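Local coordinates for protein MlnD (Bacillus methylotrophicus, PDB 5IL5) that forms the dehydratase domain of a trans-AT polyketide synthase of macrolactin biosynthesis, a double-hotdog domain of the kind that removes water from beta-hydroxyacyl intermediates on carrier proteins, at residues 53-65 with 175-187. Numbering follows the deposited sequence.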
ATOM      1  N   SER A  53       1.013  17.051  -7.401  1.00 45.47           N
ATOM      2  CA  SER A  53       0.138  18.022  -8.045  1.00 47.07           C
ATOM      3  C   SER A  53      -0.083  19.244  -7.157  1.00 47.09           C
ATOM      4  O   SER A  53       0.094  20.386  -7.595  1.00 47.70           O
ATOM      5  CB  SER A  53      -1.189  17.342  -8.393  1.00 48.36           C
ATOM      6  OG  SER A  53      -2.080  18.221  -9.054  1.00 50.10           O
ATOM      7  N   ASP A  54      -0.461  19.020  -5.898  1.00 46.48           N
ATOM      8  CA  ASP A  54      -0.912  20.083  -5.004  1.00 46.73           C
ATOM      9  C   ASP A  54       0.198  20.681  -4.139  1.00 45.37           C
ATOM     10  O   ASP A  54      -0.103  21.398  -3.179  1.00 45.36           O
ATOM     11  CB  ASP A  54      -2.039  19.559  -4.110  1.00 47.07           C
ATOM     12  CG  ASP A  54      -3.340  19.378  -4.867  1.00 48.82           C
ATOM     13  OD1 ASP A  54      -3.544  20.105  -5.871  1.00 50.03           O
ATOM     14  OD2 ASP A  54      -4.146  18.511  -4.456  1.00 49.07           O
ATOM     15  N   THR A  55       1.464  20.395  -4.438  1.00 44.29           N
ATOM     16  CA  THR A  55       2.579  21.156  -3.891  1.00 43.29           C
ATOM     17  C   THR A  55       2.805  22.395  -4.749  1.00 44.13           C
ATOM     18  O   THR A  55       2.584  22.380  -5.964  1.00 45.11           O
ATOM     19  CB  THR A  55       3.861  20.327  -3.856  1.00 41.90           C
ATOM     20  OG1 THR A  55       4.462  20.343  -5.155  1.00 42.22           O
ATOM     21  CG2 THR A  55       3.587  18.888  -3.461  1.00 41.41           C
ATOM     22  N   GLY A  56       3.266  23.471  -4.117  1.00 43.81           N
ATOM     23  CA  GLY A  56       3.391  24.718  -4.848  1.00 44.75           C
ATOM     24  C   GLY A  56       4.755  24.882  -5.478  1.00 44.11           C
ATOM     25  O   GLY A  56       5.176  25.997  -5.795  1.00 44.54           O
ATOM     26  N   LEU A  57       5.425  23.761  -5.719  1.00 43.21           N
ATOM     27  CA  LEU A  57       6.851  23.731  -6.011  1.00 42.31           C
ATOM     28  C   LEU A  57       7.061  23.473  -7.497  1.00 43.07           C
ATOM     29  O   LEU A  57       6.691  22.407  -8.001  1.00 43.25           O
ATOM     30  CB  LEU A  57       7.541  22.653  -5.174  1.00 40.83           C
ATOM     31  CG  LEU A  57       7.126  22.554  -3.699  1.00 40.21           C
ATOM     32  CD1 LEU A  57       7.543  21.209  -3.129  1.00 39.12           C
ATOM     33  CD2 LEU A  57       7.709  23.684  -2.862  1.00 39.79           C
ATOM     34  N   TYR A  58       7.643  24.448  -8.193  1.00 43.60           N
ATOM     35  CA  TYR A  58       7.983  24.288  -9.598  1.00 44.36           C
ATOM     36  C   TYR A  58       9.253  25.074  -9.907  1.00 44.09           C
ATOM     37  O   TYR A  58       9.581  26.050  -9.224  1.00 43.81           O
ATOM     38  CB  TYR A  58       6.836  24.736 -10.520  1.00 46.20           C
ATOM     39  CG  TYR A  58       6.391  26.166 -10.322  1.00 47.13           C
ATOM     40  CD1 TYR A  58       7.059  27.221 -10.933  1.00 47.71           C
ATOM     41  CD2 TYR A  58       5.286  26.462  -9.532  1.00 47.53           C
ATOM     42  CE1 TYR A  58       6.648  28.530 -10.749  1.00 48.65           C
ATOM     43  CE2 TYR A  58       4.867  27.767  -9.346  1.00 48.48           C
ATOM     44  CZ  TYR A  58       5.552  28.797  -9.956  1.00 49.03           C
ATOM     45  OH  TYR A  58       5.138  30.095  -9.770  1.00 50.06           O
ATOM     46  N   ILE A  59       9.969  24.631 -10.944  1.00 45.96           N
ATOM     47  CA  ILE A  59      11.077  25.388 -11.511  1.00 46.08           C
ATOM     48  C   ILE A  59      10.825  25.541 -13.003  1.00 47.64           C
ATOM     49  O   ILE A  59      10.013  24.830 -13.597  1.00 48.37           O
ATOM     50  CB  ILE A  59      12.460  24.733 -11.266  1.00 44.73           C
ATOM     51  CG1 ILE A  59      12.555  23.346 -11.908  1.00 44.59           C
ATOM     52  CG2 ILE A  59      12.745  24.623  -9.779  1.00 43.32           C
ATOM     53  CD1 ILE A  59      13.992  22.845 -12.049  1.00 43.73           C
ATOM     54  N   LYS A  60      11.532  26.496 -13.601  1.00 46.53           N
ATOM     55  CA  LYS A  60      11.530  26.700 -15.042  1.00 48.03           C
ATOM     56  C   LYS A  60      12.967  26.846 -15.512  1.00 47.67           C
ATOM     57  O   LYS A  60      13.801  27.415 -14.802  1.00 46.79           O
ATOM     58  CB  LYS A  60      10.737  27.947 -15.435  1.00 49.68           C
ATOM     59  CG  LYS A  60       9.396  28.096 -14.732  1.00 50.02           C
ATOM     60  CD  LYS A  60       8.700  29.396 -15.135  1.00 51.78           C
ATOM     61  CE  LYS A  60       7.306  29.504 -14.528  1.00 52.34           C
ATOM     62  NZ  LYS A  60       6.601  30.753 -14.918  1.00 54.20           N
ATOM     63  N   THR A  61      13.267  26.304 -16.688  1.00 48.40           N
ATOM     64  CA  THR A  61      14.570  26.487 -17.306  1.00 48.39           C
ATOM     65  C   THR A  61      14.392  26.996 -18.727  1.00 50.31           C
ATOM     66  O   THR A  61      13.316  26.895 -19.316  1.00 51.57           O
ATOM     67  CB  THR A  61      15.395  25.196 -17.320  1.00 47.29           C
ATOM     68  OG1 THR A  61      14.772  24.230 -18.170  1.00 48.05           O
ATOM     69  CG2 THR A  61      15.524  24.649 -15.915  1.00 45.54           C
ATOM     70  N   LYS A  62      15.465  27.575 -19.262  1.00 51.93           N
ATOM     71  CA  LYS A  62      15.450  28.029 -20.647  1.00 53.81           C
ATOM     72  C   LYS A  62      15.286  26.881 -21.636  1.00 54.42           C
ATOM     73  O   LYS A  62      14.971  27.132 -22.805  1.00 56.20           O
ATOM     74  CB  LYS A  62      16.733  28.807 -20.939  1.00 53.93           C
ATOM     75  CG  LYS A  62      18.005  28.006 -20.715  1.00 52.55           C
ATOM     76  CD  LYS A  62      19.248  28.869 -20.880  1.00 52.68           C
ATOM     77  CE  LYS A  62      20.499  28.128 -20.432  1.00 51.22           C
ATOM     78  NZ  LYS A  62      21.750  28.874 -20.760  1.00 51.56           N
ATOM     79  N   TYR A  63      15.486  25.635 -21.202  1.00 56.69           N
ATOM     80  CA  TYR A  63      15.339  24.491 -22.092  1.00 57.24           C
ATOM     81  C   TYR A  63      13.896  24.027 -22.245  1.00 58.01           C
ATOM     82  O   TYR A  63      13.615  23.236 -23.152  1.00 58.90           O
ATOM     83  CB  TYR A  63      16.177  23.316 -21.589  1.00 55.61           C
ATOM     84  CG  TYR A  63      17.653  23.602 -21.466  1.00 54.89           C
ATOM     85  CD1 TYR A  63      18.458  23.698 -22.593  1.00 55.92           C
ATOM     86  CD2 TYR A  63      18.242  23.774 -20.223  1.00 53.29           C
ATOM     87  CE1 TYR A  63      19.807  23.953 -22.482  1.00 55.35           C
ATOM     88  CE2 TYR A  63      19.587  24.031 -20.108  1.00 52.74           C
ATOM     89  CZ  TYR A  63      20.366  24.119 -21.237  1.00 53.76           C
ATOM     90  OH  TYR A  63      21.709  24.377 -21.110  1.00 53.28           O
ATOM     91  N   GLN A  64      12.979  24.492 -21.399  1.00 67.80           N
ATOM     92  CA  GLN A  64      11.635  23.937 -21.336  1.00 68.30           C
ATOM     93  C   GLN A  64      10.600  25.051 -21.345  1.00 69.64           C
ATOM     94  O   GLN A  64      10.734  26.034 -20.608  1.00 69.22           O
ATOM     95  CB  GLN A  64      11.479  23.088 -20.068  1.00 66.47           C
ATOM     96  CG  GLN A  64      12.333  21.824 -20.058  1.00 65.31           C
ATOM     97  CD  GLN A  64      11.916  20.831 -21.127  1.00 66.37           C
ATOM     98  OE1 GLN A  64      10.730  20.729 -21.476  1.00 67.51           O
ATOM     99  NE2 GLN A  64      12.890  20.093 -21.661  1.00 66.08           N
ATOM    100  N   ASP A  65       9.565  24.885 -22.175  1.00 56.45           N
ATOM    101  CA  ASP A  65       8.406  25.771 -22.122  1.00 57.82           C
ATOM    102  C   ASP A  65       7.611  25.559 -20.841  1.00 56.74           C
ATOM    103  O   ASP A  65       7.067  26.513 -20.275  1.00 57.09           O
ATOM    104  CB  ASP A  65       7.517  25.547 -23.345  1.00 60.01           C
ATOM    105  CG  ASP A  65       8.004  26.291 -24.568  1.00 61.72           C
ATOM    106  OD1 ASP A  65       8.684  27.327 -24.408  1.00 61.61           O
ATOM    107  OD2 ASP A  65       7.707  25.843 -25.692  1.00 63.25           O
ATOM    108  N   ALA A 175      18.410  33.552 -12.858  1.00 45.14           N
ATOM    109  CA  ALA A 175      17.511  33.770 -13.984  1.00 45.55           C
ATOM    110  C   ALA A 175      18.297  34.057 -15.256  1.00 47.20           C
ATOM    111  O   ALA A 175      17.973  33.531 -16.328  1.00 47.42           O
ATOM    112  CB  ALA A 175      16.551  34.917 -13.665  1.00 45.82           C
ATOM    113  N   GLU A 176      19.344  34.880 -15.157  1.00 48.48           N
ATOM    114  CA  GLU A 176      20.177  35.169 -16.319  1.00 50.20           C
ATOM    115  C   GLU A 176      20.963  33.946 -16.784  1.00 50.12           C
ATOM    116  O   GLU A 176      21.418  33.918 -17.932  1.00 51.44           O
ATOM    117  CB  GLU A 176      21.137  36.323 -16.010  1.00 51.60           C
ATOM    118  CG  GLU A 176      20.447  37.650 -15.743  1.00 52.14           C
ATOM    119  CD  GLU A 176      21.394  38.705 -15.217  1.00 53.35           C
ATOM    120  OE1 GLU A 176      22.558  38.368 -14.937  1.00 53.61           O
ATOM    121  OE2 GLU A 176      20.979  39.873 -15.079  1.00 54.13           O
ATOM    122  N   PHE A 177      21.146  32.950 -15.917  1.00 48.74           N
ATOM    123  CA  PHE A 177      21.700  31.666 -16.322  1.00 48.55           C
ATOM    124  C   PHE A 177      20.636  30.708 -16.846  1.00 47.50           C
ATOM    125  O   PHE A 177      20.978  29.624 -17.331  1.00 47.45           O
ATOM    126  CB  PHE A 177      22.439  31.018 -15.142  1.00 47.73           C
ATOM    127  CG  PHE A 177      23.655  31.784 -14.684  1.00 48.92           C
ATOM    128  CD1 PHE A 177      24.440  32.478 -15.589  1.00 50.79           C
ATOM    129  CD2 PHE A 177      24.008  31.807 -13.345  1.00 48.27           C
ATOM    130  CE1 PHE A 177      25.553  33.181 -15.170  1.00 51.95           C
ATOM    131  CE2 PHE A 177      25.121  32.509 -12.919  1.00 49.45           C
ATOM    132  CZ  PHE A 177      25.894  33.197 -13.834  1.00 51.27           C
ATOM    133  N   GLY A 178      19.365  31.082 -16.768  1.00 46.77           N
ATOM    134  CA  GLY A 178      18.287  30.266 -17.277  1.00 45.89           C
ATOM    135  C   GLY A 178      17.557  29.440 -16.245  1.00 43.94           C
ATOM    136  O   GLY A 178      16.964  28.420 -16.612  1.00 43.16           O
ATOM    137  N   TYR A 179      17.570  29.846 -14.977  1.00 43.23           N
ATOM    138  CA  TYR A 179      16.881  29.130 -13.912  1.00 41.50           C
ATOM    139  C   TYR A 179      16.002  30.101 -13.146  1.00 41.16           C
ATOM    140  O   TYR A 179      16.471  31.155 -12.708  1.00 41.95           O
ATOM    141  CB  TYR A 179      17.874  28.467 -12.951  1.00 41.02           C
ATOM    142  CG  TYR A 179      17.257  27.944 -11.669  1.00 39.46           C
ATOM    143  CD1 TYR A 179      17.078  28.772 -10.568  1.00 39.28           C
ATOM    144  CD2 TYR A 179      16.876  26.615 -11.552  1.00 38.28           C
ATOM    145  CE1 TYR A 179      16.524  28.294  -9.397  1.00 38.01           C
ATOM    146  CE2 TYR A 179      16.324  26.130 -10.384  1.00 36.97           C
ATOM    147  CZ  TYR A 179      16.150  26.975  -9.310  1.00 36.85           C
ATOM    148  OH  TYR A 179      15.604  26.501  -8.141  1.00 35.69           O
ATOM    149  N   SER A 180      14.732  29.747 -12.987  1.00 40.09           N
ATOM    150  CA  SER A 180      13.844  30.470 -12.093  1.00 39.65           C
ATOM    151  C   SER A 180      13.000  29.450 -11.346  1.00 38.01           C
ATOM    152  O   SER A 180      12.943  28.272 -11.708  1.00 37.29           O
ATOM    153  CB  SER A 180      12.953  31.470 -12.839  1.00 40.53           C
ATOM    154  OG  SER A 180      12.097  30.816 -13.756  1.00 40.23           O
ATOM    155  N   CYS A 181      12.339  29.915 -10.293  1.00 37.52           N
ATOM    156  CA  CYS A 181      11.638  29.010  -9.400  1.00 36.07           C
ATOM    157  C   CYS A 181      10.559  29.776  -8.652  1.00 35.95           C
ATOM    158  O   CYS A 181      10.587  31.006  -8.562  1.00 36.97           O
ATOM    159  CB  CYS A 181      12.607  28.343  -8.419  1.00 35.53           C
ATOM    160  SG  CYS A 181      13.380  29.475  -7.243  1.00 36.29           S
ATOM    161  N   SER A 182       9.598  29.018  -8.131  1.00 34.78           N
ATOM    162  CA  SER A 182       8.541  29.561  -7.289  1.00 34.61           C
ATOM    163  C   SER A 182       9.112  30.107  -5.984  1.00 34.83           C
ATOM    164  O   SER A 182      10.128  29.628  -5.474  1.00 34.58           O
ATOM    165  CB  SER A 182       7.503  28.476  -7.010  1.00 33.33           C
ATOM    166  OG  SER A 182       8.086  27.376  -6.334  1.00 32.37           O
ATOM    167  N   ASP A 183       8.439  31.123  -5.434  1.00 42.06           N
ATOM    168  CA  ASP A 183       8.900  31.718  -4.182  1.00 42.43           C
ATOM    169  C   ASP A 183       9.003  30.678  -3.077  1.00 41.33           C
ATOM    170  O   ASP A 183       9.795  30.840  -2.140  1.00 41.58           O
ATOM    171  CB  ASP A 183       7.956  32.830  -3.727  1.00 43.22           C
ATOM    172  CG  ASP A 183       7.931  34.002  -4.679  1.00 44.57           C
ATOM    173  OD1 ASP A 183       8.802  34.069  -5.577  1.00 45.01           O
ATOM    174  OD2 ASP A 183       7.038  34.865  -4.522  1.00 45.30           O
ATOM    175  N   SER A 184       8.213  29.608  -3.169  1.00 33.55           N
ATOM    176  CA  SER A 184       8.294  28.522  -2.203  1.00 32.53           C
ATOM    177  C   SER A 184       9.638  27.813  -2.236  1.00 32.35           C
ATOM    178  O   SER A 184       9.928  27.039  -1.319  1.00 31.77           O
ATOM    179  CB  SER A 184       7.185  27.507  -2.467  1.00 31.44           C
ATOM    180  OG  SER A 184       7.294  27.003  -3.785  1.00 31.25           O
ATOM    181  N   LEU A 185      10.463  28.062  -3.252  1.00 32.96           N
ATOM    182  CA  LEU A 185      11.794  27.476  -3.348  1.00 33.04           C
ATOM    183  C   LEU A 185      12.901  28.522  -3.259  1.00 34.30           C
ATOM    184  O   LEU A 185      14.055  28.226  -3.580  1.00 34.68           O
ATOM    185  CB  LEU A 185      11.923  26.685  -4.647  1.00 32.78           C
ATOM    186  CG  LEU A 185      11.134  25.380  -4.689  1.00 31.53           C
ATOM    187  CD1 LEU A 185      10.924  24.920  -6.118  1.00 31.52           C
ATOM    188  CD2 LEU A 185      11.872  24.323  -3.900  1.00 30.99           C
ATOM    189  N   LYS A 186      12.570  29.738  -2.826  1.00 35.05           N
ATOM    190  CA  LYS A 186      13.540  30.822  -2.705  1.00 36.34           C
ATOM    191  C   LYS A 186      13.908  30.984  -1.231  1.00 36.50           C
ATOM    192  O   LYS A 186      13.386  31.838  -0.514  1.00 36.98           O
ATOM    193  CB  LYS A 186      12.974  32.106  -3.298  1.00 37.29           C
ATOM    194  CG  LYS A 186      12.953  32.103  -4.811  1.00 37.58           C
ATOM    195  CD  LYS A 186      12.696  33.486  -5.359  1.00 38.87           C
ATOM    196  CE  LYS A 186      12.293  33.427  -6.813  1.00 39.09           C
ATOM    197  NZ  LYS A 186      12.492  34.739  -7.483  1.00 40.65           N
ATOM    198  N   ALA A 187      14.825  30.128  -0.779  1.00 36.22           N
ATOM    199  CA  ALA A 187      15.283  30.132   0.602  1.00 36.45           C
ATOM    200  C   ALA A 187      16.597  30.881   0.804  1.00 37.74           C
ATOM    201  O   ALA A 187      16.968  31.144   1.952  1.00 38.24           O
ATOM    202  CB  ALA A 187      15.437  28.690   1.095  1.00 35.45           C
TER
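Residues 59-61 and 179-181 pair as a short two-stranded antiparallel ribbon. It ties the predicted N-terminal hotdog fold to the C-terminal one within the double-hotdog dehydratase domain. Lys60 and Ser180 form the hydrogen-bonded pair: Lys60 N to Ser180 O is 3.0 Å, and Ser180 N to Lys60 O is 3.1 Å. Ile59-Cys181 and Thr61-Tyr179 are the non-hydrogen-bonded pairs beside it. Backbone bonds continue past the strands, from Ser182 N to Tyr58 O and from Lys62 N to Gly178 O. Gly178 has positive phi and ends the preceding helix in a Schellman motif. Ile59, Thr61, Tyr179 and Cys181 share one face of the ribbon. There Ile59 and Tyr179 cross at about a right angle, with Ile59 CG2 3.9 Å from Tyr179 CE2. Glu219 and Gln223 of helix 215-229 hydrogen-bond the Tyr179 hydroxyl. Leu185 CD1 also touches Ile59 CG2, at 4.1 Å. On the side of Lys60 and Ser180, just before the strand, Tyr58 CG lies between its backbone N and carbonyl carbon (chi1 57°), which brings the ring over Ser182. Ser182 CB makes a CH-pi contact 3.6 Å from the ring centroid. Tyr58 N gives a weak hydrogen bond to Ser182 OG, which in turn hydrogen-bonds Ser184 OG at 2.7 Å.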